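Local atomic coordinates of putative (Helicobacter pylori, PDB entry 4O8S), a protein that is a nucleotidyltransferase-superfamily protein of the AbiEii toxin family of type IV toxin-antitoxin systems, and probably transfers nucleotides. Residues A[145-150]-A[184-189]; A[39-44]-A[193-198]; A[128-133]-A[151-156]. One frame throughout, in Å; residues are numbered along the deposited sequence.

Interaction 1: residues A[145-150]-A[184-189]; sequences TKARDL and SDYLVD
In the helical part of this AbiEii-type nucleotidyltransferase, the start of helix 147-159 is pinned against helix 179-192 by one buried tyrosine and one aspartate. Packing centres on Y186, whose CG lies anti to its carbonyl carbon (chi1 -70°), so that the ring reaches across the gap beside the turn at 146-147. L150 lies over one ring face, with CB 4.1 Å from Y186 CE2 and offset toward the rim, while its CD2 meets Y186 CD2. A147 CA approaches Y186 CD1 obliquely at 3.4 Å, and at the outer margin the methyl CG2 of T145 rests on D185 O. C137 of helix 126-139 and F175 of helix 166-176 also touch the tyrosine.

The polar contacts are a water bridge and the D189 carboxylate. Water 1, in the plane of the Y186 ring, lies 2.9 Å from Y186 OH, accepts from K146 N and donates to D149 OD2; the other carboxylate oxygen of D149 is held by K133 and R144. K146 bends at chi2 (-62°), so that its chain crosses D189 at about a right angle, CD nearest the carboxylate oxygens, although the salt bridge from K146 NZ to D189 OD1 is long at 3.8 Å. The firm bond is made by the backbone: A147 N points almost straight (168°) at the anti lone pair of D189 OD2, 2.8 Å away.

Interaction 2: residues A[39-44]-A[193-198]; sequences LNRFSE and DALLNQ
L195 carries most of this meeting between two irregular loops, one joining helix 29-36 to strand 46-50 and the other joining helix 179-192 to helix 202-231. Its CG stands anti to the carbonyl carbon (chi1 -61°) and, with chi2 near anti, this sets the CD1 methyl against backbone and acid: L195 CD1 lies 3.6 Å from F42 O and 3.9 Å from E44 OE1, the glutamate chain crossing it obliquely. Alongside, R41 and L196 run side by side in the same direction, and the methylene R41 CD touches L196 CD2 at 3.6 Å. Water 2 joins the two backbones, accepting from F42 N and donating to L195 O at 2.9 Å each.

The next shell fixes these groups. R41 CG takes the crowded position between N and carbonyl carbon (chi1 67°), and from there the chain runs extended to NE. L39 CD2 covers part of one guanidinium face, while NE is bridged to D152 of helix 147-159 and NH2 to E30 of helix 29-36. On the other loop D193 OD1 takes L195 N at 2.9 Å from above the carboxylate plane, an Asx turn just past the helix end; D193 O accepts from both L196 N and N197 N, and OD2 is bridged to R148. F42 turns its ring away to meet Y34 edge-to-face.

Between the loops themselves the join is thus apolar packing and one water bridge, whereas R41 is paired with acids on helices beyond them, D152 and E30, which probably offset its charge while also serving K133.

Interaction 3: residues A[128-133]-A[151-156]; sequences RIIDNK and FDLHFL
K133 swings its chain over with chi1 at -88° and a bend at chi2 (-80°), then runs straight to the ammonium; D152 answers with CG anti to its carbonyl carbon (chi1 -58°), and the two side chains cross obliquely. K133 NZ donates to the anti lone pair of D152 OD2 at 2.7 Å, a salt bridge made across a buried interface. The same ammonium also pairs with E30 of helix 29-36; with D149 and R41 counted in, two basic and three acidic groups interlock here. Such close company of opposite charges would be expected to keep the lysine protonated and the aspartates ionised.

The segments belong to helices 126-139 and 147-159, consecutive helices that form a helical hairpin, running roughly antiparallel at 144° with their axes 10.6 Å apart. Next to the charged pair the packing is aliphatic. L153 has its CG beside the backbone N, which turns the branch inward and sets CD2 3.8 Å from K133 CB, against the base of the lysine chain. One turn further along, I130 and L156 slide past each other in opposite directions, with I130 CG1 4.0 Å from L156 CD1. Helix 29-36 covers this side through L33, which touches both I129 and L156, while F175 of helix 166-176 packs on L153 and L168 on I130.

In the fold
Helix 147-159 is common ground: its start serves interaction 1, its next turn serves interaction 3, and both touch the loops of interaction 2. Interaction 3 is the core contact, its touching residues all buried about a salt bridge and aliphatic packing. Interactions 1 and 2 are only partly buried, and each includes a water bridge. Salt bridges made by residues of helix 147-159 tie the three together. Interaction 2 brings together loops far apart in sequence, whereas interaction 3 joins two helices and interaction 1 sets the start of one, with the loop before it, against another.

Interaction 1: residues A[145-150]-A[184-189]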
loop_
_atom_site.group_PDB
_atom_site.type_symbol
_atom_site.label_atom_id
_atom_site.label_comp_id
_atom_site.label_asym_id
_atom_site.label_seq_id
_atom_site.Cartn_x
_atom_site.Cartn_y
_atom_site.Cartn_z
ATOM N N THR A 145 14.918 -1.242 -0.180
ATOM C CA THR A 145 15.077 -2.370 -1.084
ATOM C C THR A 145 14.187 -3.504 -0.600
ATOM O O THR A 145 14.622 -4.388 0.148
ATOM C CB THR A 145 16.550 -2.815 -1.160
ATOM O OG1 THR A 145 17.351 -1.724 -1.647
ATOM C CG2 THR A 145 16.704 -4.015 -2.098
ATOM N N LYS A 146 12.922 -3.457 -1.013
ATOM C CA LYS A 146 11.933 -4.444 -0.585
ATOM C C LYS A 146 11.157 -4.914 -1.807
ATOM O O LYS A 146 10.589 -4.101 -2.550
ATOM C CB LYS A 146 10.992 -3.845 0.465
ATOM C CG LYS A 146 11.643 -3.617 1.842
ATOM C CD LYS A 146 12.126 -4.935 2.467
ATOM C CE LYS A 146 12.727 -4.719 3.852
ATOM N NZ LYS A 146 13.081 -6.032 4.479
ATOM N N ALA A 147 11.142 -6.223 -2.013
ATOM C CA ALA A 147 10.585 -6.782 -3.233
ATOM C C ALA A 147 9.096 -6.449 -3.410
ATOM O O ALA A 147 8.584 -6.428 -4.539
ATOM C CB ALA A 147 10.813 -8.269 -3.263
ATOM N N ARG A 148 8.409 -6.200 -2.297
ATOM C CA ARG A 148 7.002 -5.801 -2.337
ATOM C C ARG A 148 6.787 -4.578 -3.201
ATOM O O ARG A 148 5.734 -4.447 -3.828
ATOM C CB ARG A 148 6.489 -5.518 -0.930
ATOM C CG ARG A 148 6.317 -6.768 -0.105
ATOM C CD ARG A 148 6.211 -6.462 1.393
ATOM N NE ARG A 148 6.397 -7.689 2.166
ATOM C CZ ARG A 148 6.151 -7.813 3.473
ATOM N NH1 ARG A 148 5.685 -6.784 4.184
ATOM N NH2 ARG A 148 6.368 -8.979 4.066
ATOM N N ASP A 149 7.769 -3.677 -3.232
ATOM C CA ASP A 149 7.641 -2.481 -4.047
ATOM C C ASP A 149 7.542 -2.862 -5.528
ATOM O O ASP A 149 6.775 -2.266 -6.298
ATOM C CB ASP A 149 8.828 -1.548 -3.814
ATOM C CG ASP A 149 8.853 -0.979 -2.399
ATOM O OD1 ASP A 149 7.782 -0.973 -1.748
ATOM O OD2 ASP A 149 9.941 -0.544 -1.942
ATOM N N LEU A 150 8.324 -3.862 -5.921
ATOM C CA LEU A 150 8.306 -4.331 -7.301
ATOM C C LEU A 150 6.992 -5.034 -7.620
ATOM O O LEU A 150 6.362 -4.750 -8.645
ATOM C CB LEU A 150 9.478 -5.282 -7.554
ATOM C CG LEU A 150 9.543 -5.840 -8.975
ATOM C CD1 LEU A 150 9.581 -4.716 -10.007
ATOM C CD2 LEU A 150 10.758 -6.732 -9.129
ATOM N N SER A 184 18.772 -8.807 -9.530
ATOM C CA SER A 184 19.913 -8.743 -8.618
ATOM C C SER A 184 19.550 -8.043 -7.312
ATOM O O SER A 184 19.856 -8.539 -6.221
ATOM C CB SER A 184 21.095 -8.034 -9.290
ATOM O OG SER A 184 21.947 -7.456 -8.313
ATOM N N ASP A 185 18.876 -6.901 -7.414
ATOM C CA ASP A 185 18.498 -6.159 -6.212
ATOM C C ASP A 185 17.508 -6.890 -5.296
ATOM O O ASP A 185 17.582 -6.763 -4.073
ATOM C CB ASP A 185 17.945 -4.785 -6.578
ATOM C CG ASP A 185 19.001 -3.871 -7.154
ATOM O OD1 ASP A 185 20.195 -4.242 -7.105
ATOM O OD2 ASP A 185 18.636 -2.781 -7.652
ATOM N N TYR A 186 16.594 -7.667 -5.872
ATOM C CA TYR A 186 15.466 -8.177 -5.078
ATOM C C TYR A 186 15.451 -9.665 -4.793
ATOM O O TYR A 186 14.666 -10.115 -3.957
ATOM C CB TYR A 186 14.138 -7.799 -5.747
ATOM C CG TYR A 186 13.817 -6.326 -5.692
ATOM C CD1 TYR A 186 13.584 -5.689 -4.476
ATOM C CD2 TYR A 186 13.710 -5.578 -6.856
ATOM C CE1 TYR A 186 13.267 -4.332 -4.424
ATOM C CE2 TYR A 186 13.396 -4.219 -6.811
ATOM C CZ TYR A 186 13.178 -3.610 -5.590
ATOM O OH TYR A 186 12.867 -2.266 -5.540
ATOM N N LEU A 187 16.289 -10.438 -5.483
ATOM C CA LEU A 187 16.197 -11.901 -5.385
ATOM C C LEU A 187 16.281 -12.452 -3.965
ATOM O O LEU A 187 15.503 -13.345 -3.592
ATOM C CB LEU A 187 17.210 -12.601 -6.302
ATOM C CG LEU A 187 16.925 -14.107 -6.417
ATOM C CD1 LEU A 187 15.484 -14.336 -6.805
ATOM C CD2 LEU A 187 17.841 -14.788 -7.419
ATOM N N VAL A 188 17.203 -11.914 -3.167
ATOM C CA VAL A 188 17.335 -12.366 -1.779
ATOM C C VAL A 188 16.071 -12.045 -0.979
ATOM O O VAL A 188 15.530 -12.910 -0.275
ATOM C CB VAL A 188 18.563 -11.737 -1.072
ATOM C CG1 VAL A 188 18.497 -11.978 0.448
ATOM C CG2 VAL A 188 19.863 -12.293 -1.665
ATOM N N ASP A 189 15.605 -10.806 -1.095
ATOM C CA ASP A 189 14.434 -10.381 -0.349
ATOM C C ASP A 189 13.205 -11.205 -0.743
ATOM O O ASP A 189 12.462 -11.648 0.129
ATOM C CB ASP A 189 14.174 -8.888 -0.541
ATOM C CG ASP A 189 13.216 -8.329 0.501
ATOM O OD1 ASP A 189 13.434 -8.608 1.713
ATOM O OD2 ASP A 189 12.245 -7.628 0.111
HETATM O O HOH W 1 12.134 -1.452 -2.865
#

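Interaction 2: residues A[39-44]-A[193-198]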
loop_
_atom_site.group_PDB
_atom_site.type_symbol
_atom_site.label_atom_id
_atom_site.label_comp_id
_atom_site.label_asym_id
_atom_site.label_seq_id
_atom_site.Cartn_x
_atom_site.Cartn_y
_atom_site.Cartn_z
ATOM N N LEU A 39 -5.310 -5.978 -4.631
ATOM C CA LEU A 39 -3.943 -6.495 -4.664
ATOM C C LEU A 39 -3.942 -8.010 -4.417
ATOM O O LEU A 39 -4.617 -8.491 -3.499
ATOM C CB LEU A 39 -3.091 -5.797 -3.589
ATOM C CG LEU A 39 -1.617 -6.207 -3.488
ATOM C CD1 LEU A 39 -0.841 -5.774 -4.712
ATOM C CD2 LEU A 39 -0.990 -5.586 -2.219
ATOM N N ASN A 40 -3.181 -8.763 -5.209
ATOM C CA ASN A 40 -3.212 -10.224 -5.092
ATOM C C ASN A 40 -2.042 -10.818 -4.294
ATOM O O ASN A 40 -1.489 -11.864 -4.651
ATOM C CB ASN A 40 -3.322 -10.887 -6.477
ATOM C CG ASN A 40 -2.165 -10.537 -7.374
ATOM O OD1 ASN A 40 -1.562 -9.463 -7.243
ATOM N ND2 ASN A 40 -1.825 -11.446 -8.283
ATOM N N ARG A 41 -1.658 -10.132 -3.219
ATOM C CA ARG A 41 -0.786 -10.717 -2.201
ATOM C C ARG A 41 -1.355 -10.173 -0.908
ATOM O O ARG A 41 -2.068 -9.162 -0.922
ATOM C CB ARG A 41 0.666 -10.264 -2.387
ATOM C CG ARG A 41 0.898 -8.765 -2.136
ATOM C CD ARG A 41 2.394 -8.440 -2.086
ATOM N NE ARG A 41 2.658 -7.025 -1.818
ATOM C CZ ARG A 41 2.651 -6.497 -0.594
ATOM N NH1 ARG A 41 2.393 -7.275 0.448
ATOM N NH2 ARG A 41 2.899 -5.197 -0.409
ATOM N N PHE A 42 -1.083 -10.844 0.200
ATOM C CA PHE A 42 -1.545 -10.382 1.500
ATOM C C PHE A 42 -0.732 -9.179 1.964
ATOM O O PHE A 42 0.390 -8.949 1.479
ATOM C CB PHE A 42 -1.421 -11.516 2.524
ATOM C CG PHE A 42 -2.265 -11.323 3.753
ATOM C CD1 PHE A 42 -3.622 -11.030 3.642
ATOM C CD2 PHE A 42 -1.707 -11.456 5.027
ATOM C CE1 PHE A 42 -4.412 -10.857 4.785
ATOM C CE2 PHE A 42 -2.491 -11.290 6.169
ATOM C CZ PHE A 42 -3.845 -10.988 6.044
ATOM N N SER A 43 -1.300 -8.413 2.895
ATOM C CA SER A 43 -0.650 -7.235 3.487
ATOM C C SER A 43 -1.058 -7.180 4.957
ATOM O O SER A 43 -2.225 -7.402 5.272
ATOM C CB SER A 43 -1.138 -5.968 2.786
ATOM O OG SER A 43 -0.293 -4.850 3.046
ATOM N N GLU A 44 -0.132 -6.854 5.859
ATOM C CA GLU A 44 -0.414 -7.020 7.286
ATOM C C GLU A 44 -0.367 -5.745 8.140
ATOM O O GLU A 44 -0.827 -5.774 9.276
ATOM C CB GLU A 44 0.546 -8.049 7.922
ATOM C CG GLU A 44 0.947 -9.209 7.030
ATOM C CD GLU A 44 2.165 -9.966 7.575
ATOM O OE1 GLU A 44 3.280 -9.383 7.593
ATOM O OE2 GLU A 44 2.004 -11.137 7.986
ATOM N N ASP A 193 10.942 -13.331 1.805
ATOM C CA ASP A 193 9.629 -12.755 2.102
ATOM C C ASP A 193 8.501 -13.789 1.942
ATOM O O ASP A 193 8.169 -14.199 0.819
ATOM C CB ASP A 193 9.380 -11.548 1.190
ATOM C CG ASP A 193 8.183 -10.705 1.628
ATOM O OD1 ASP A 193 7.299 -11.220 2.342
ATOM O OD2 ASP A 193 8.127 -9.517 1.243
ATOM N N ALA A 194 7.896 -14.188 3.060
ATOM C CA ALA A 194 6.824 -15.189 3.053
ATOM C C ALA A 194 5.525 -14.705 2.401
ATOM O O ALA A 194 4.641 -15.513 2.102
ATOM C CB ALA A 194 6.541 -15.682 4.466
ATOM N N LEU A 195 5.401 -13.395 2.198
ATOM C CA LEU A 195 4.234 -12.853 1.496
ATOM C C LEU A 195 4.411 -12.937 -0.031
ATOM O O LEU A 195 3.453 -12.743 -0.793
ATOM C CB LEU A 195 3.940 -11.414 1.954
ATOM C CG LEU A 195 3.613 -11.228 3.452
ATOM C CD1 LEU A 195 3.021 -9.852 3.746
ATOM C CD2 LEU A 195 2.680 -12.313 3.956
ATOM N N LEU A 196 5.631 -13.254 -0.469
ATOM C CA LEU A 196 5.978 -13.255 -1.890
ATOM C C LEU A 196 6.548 -14.569 -2.405
ATOM O O LEU A 196 6.323 -14.935 -3.567
ATOM C CB LEU A 196 7.008 -12.160 -2.181
ATOM C CG LEU A 196 6.677 -10.712 -1.823
ATOM C CD1 LEU A 196 7.897 -9.830 -2.037
ATOM C CD2 LEU A 196 5.485 -10.210 -2.640
ATOM N N ASN A 197 7.308 -15.261 -1.559
ATOM C CA ASN A 197 8.148 -16.365 -2.028
ATOM C C ASN A 197 7.409 -17.529 -2.690
ATOM O O ASN A 197 8.004 -18.267 -3.475
ATOM C CB ASN A 197 9.130 -16.853 -0.936
ATOM C CG ASN A 197 8.436 -17.277 0.353
ATOM O OD1 ASN A 197 7.267 -17.667 0.350
ATOM N ND2 ASN A 197 9.167 -17.209 1.470
ATOM N N GLN A 198 6.123 -17.686 -2.390
ATOM C CA GLN A 198 5.338 -18.757 -3.005
ATOM C C GLN A 198 4.513 -18.296 -4.213
ATOM O O GLN A 198 3.921 -19.123 -4.905
ATOM C CB GLN A 198 4.415 -19.414 -1.975
ATOM C CG GLN A 198 5.143 -20.095 -0.820
ATOM C CD GLN A 198 6.200 -21.077 -1.305
ATOM O OE1 GLN A 198 7.406 -20.811 -1.215
ATOM N NE2 GLN A 198 5.751 -22.222 -1.832
HETATM O O HOH W 2 0.743 -13.091 0.161
#

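Interaction 3: residues A[128-133]-A[151-156]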
loop_
_atom_site.group_PDB
_atom_site.type_symbol
_atom_site.label_atom_id
_atom_site.label_comp_id
_atom_site.label_asym_id
_atom_site.label_seq_id
_atom_site.Cartn_x
_atom_site.Cartn_y
_atom_site.Cartn_z
ATOM N N ARG A 128 -1.681 8.519 -5.814
ATOM C CA ARG A 128 -0.878 8.842 -4.634
ATOM C C ARG A 128 -0.114 7.590 -4.178
ATOM O O ARG A 128 1.061 7.659 -3.801
ATOM C CB ARG A 128 -1.787 9.365 -3.516
ATOM C CG ARG A 128 -1.084 9.975 -2.288
ATOM C CD ARG A 128 -2.150 10.568 -1.350
ATOM N NE ARG A 128 -1.656 11.056 -0.056
ATOM C CZ ARG A 128 -1.566 12.345 0.284
ATOM N NH1 ARG A 128 -1.912 13.296 -0.578
ATOM N NH2 ARG A 128 -1.122 12.684 1.489
ATOM N N ILE A 129 -0.770 6.436 -4.232
ATOM C CA ILE A 129 -0.083 5.202 -3.887
ATOM C C ILE A 129 1.106 4.943 -4.824
ATOM O O ILE A 129 2.189 4.568 -4.367
ATOM C CB ILE A 129 -1.046 4.009 -3.851
ATOM C CG1 ILE A 129 -2.143 4.292 -2.808
ATOM C CG2 ILE A 129 -0.273 2.728 -3.518
ATOM C CD1 ILE A 129 -3.378 3.388 -2.906
ATOM N N ILE A 130 0.909 5.149 -6.122
ATOM C CA ILE A 130 1.980 4.971 -7.104
ATOM C C ILE A 130 3.150 5.904 -6.777
ATOM O O ILE A 130 4.308 5.477 -6.735
ATOM C CB ILE A 130 1.494 5.308 -8.544
ATOM C CG1 ILE A 130 0.366 4.364 -8.982
ATOM C CG2 ILE A 130 2.638 5.181 -9.532
ATOM C CD1 ILE A 130 -0.198 4.691 -10.346
ATOM N N ASP A 131 2.830 7.181 -6.576
ATOM C CA ASP A 131 3.816 8.233 -6.293
ATOM C C ASP A 131 4.651 7.862 -5.060
ATOM O O ASP A 131 5.888 7.912 -5.091
ATOM C CB ASP A 131 3.069 9.558 -6.091
ATOM C CG ASP A 131 3.995 10.771 -5.982
ATOM O OD1 ASP A 131 5.114 10.766 -6.547
ATOM O OD2 ASP A 131 3.574 11.753 -5.330
ATOM N N ASN A 132 3.977 7.452 -3.991
ATOM C CA ASN A 132 4.679 7.037 -2.786
ATOM C C ASN A 132 5.489 5.754 -2.947
ATOM O O ASN A 132 6.513 5.583 -2.289
ATOM C CB ASN A 132 3.706 6.898 -1.619
ATOM C CG ASN A 132 3.101 8.233 -1.211
ATOM O OD1 ASN A 132 3.591 9.288 -1.612
ATOM N ND2 ASN A 132 2.033 8.189 -0.415
ATOM N N LYS A 133 5.037 4.837 -3.800
ATOM C CA LYS A 133 5.811 3.618 -4.043
ATOM C C LYS A 133 7.109 3.951 -4.778
ATOM O O LYS A 133 8.175 3.437 -4.448
ATOM C CB LYS A 133 4.995 2.600 -4.854
ATOM C CG LYS A 133 4.138 1.680 -4.009
ATOM C CD LYS A 133 4.993 0.561 -3.435
ATOM C CE LYS A 133 4.221 -0.236 -2.401
ATOM N NZ LYS A 133 5.025 -1.409 -1.913
ATOM N N PHE A 151 6.577 -5.942 -6.740
ATOM C CA PHE A 151 5.318 -6.655 -6.914
ATOM C C PHE A 151 4.173 -5.661 -7.086
ATOM O O PHE A 151 3.339 -5.775 -8.000
ATOM C CB PHE A 151 5.035 -7.493 -5.671
ATOM C CG PHE A 151 3.806 -8.363 -5.789
ATOM C CD1 PHE A 151 2.531 -7.839 -5.566
ATOM C CD2 PHE A 151 3.927 -9.713 -6.121
ATOM C CE1 PHE A 151 1.388 -8.646 -5.680
ATOM C CE2 PHE A 151 2.793 -10.532 -6.249
ATOM C CZ PHE A 151 1.522 -9.997 -6.023
ATOM N N ASP A 152 4.120 -4.697 -6.176
ATOM C CA ASP A 152 3.016 -3.752 -6.163
ATOM C C ASP A 152 3.019 -2.836 -7.372
ATOM O O ASP A 152 1.953 -2.584 -7.960
ATOM C CB ASP A 152 3.013 -2.937 -4.873
ATOM C CG ASP A 152 2.911 -3.811 -3.642
ATOM O OD1 ASP A 152 2.473 -4.970 -3.778
ATOM O OD2 ASP A 152 3.266 -3.341 -2.538
ATOM N N LEU A 153 4.198 -2.338 -7.752
ATOM C CA LEU A 153 4.291 -1.458 -8.920
ATOM C C LEU A 153 3.921 -2.201 -10.204
ATOM O O LEU A 153 3.302 -1.627 -11.100
ATOM C CB LEU A 153 5.682 -0.830 -9.047
ATOM C CG LEU A 153 5.905 0.392 -8.138
ATOM C CD1 LEU A 153 7.337 0.901 -8.278
ATOM C CD2 LEU A 153 4.909 1.489 -8.494
ATOM N N HIS A 154 4.301 -3.476 -10.278
ATOM C CA HIS A 154 3.926 -4.333 -11.395
ATOM C C HIS A 154 2.406 -4.515 -11.417
ATOM O O HIS A 154 1.780 -4.384 -12.464
ATOM C CB HIS A 154 4.649 -5.675 -11.272
ATOM C CG HIS A 154 4.178 -6.712 -12.239
ATOM N ND1 HIS A 154 3.103 -7.539 -11.979
ATOM C CD2 HIS A 154 4.642 -7.069 -13.463
ATOM C CE1 HIS A 154 2.921 -8.353 -13.005
ATOM N NE2 HIS A 154 3.842 -8.087 -13.918
ATOM N N PHE A 155 1.818 -4.795 -10.251
ATOM C CA PHE A 155 0.372 -4.927 -10.117
ATOM C C PHE A 155 -0.329 -3.658 -10.585
ATOM O O PHE A 155 -1.369 -3.708 -11.277
ATOM C CB PHE A 155 0.012 -5.176 -8.648
ATOM C CG PHE A 155 -1.458 -5.047 -8.352
ATOM C CD1 PHE A 155 -2.324 -6.117 -8.584
ATOM C CD2 PHE A 155 -1.985 -3.853 -7.852
ATOM C CE1 PHE A 155 -3.677 -6.003 -8.333
ATOM C CE2 PHE A 155 -3.355 -3.728 -7.602
ATOM C CZ PHE A 155 -4.207 -4.808 -7.834
ATOM N N LEU A 156 0.219 -2.516 -10.174
ATOM C CA LEU A 156 -0.360 -1.223 -10.528
ATOM C C LEU A 156 -0.258 -0.942 -12.032
ATOM O O LEU A 156 -1.230 -0.523 -12.647
ATOM C CB LEU A 156 0.317 -0.106 -9.721
ATOM C CG LEU A 156 -0.170 -0.099 -8.256
ATOM C CD1 LEU A 156 0.766 0.702 -7.386
ATOM C CD2 LEU A 156 -1.587 0.480 -8.157
#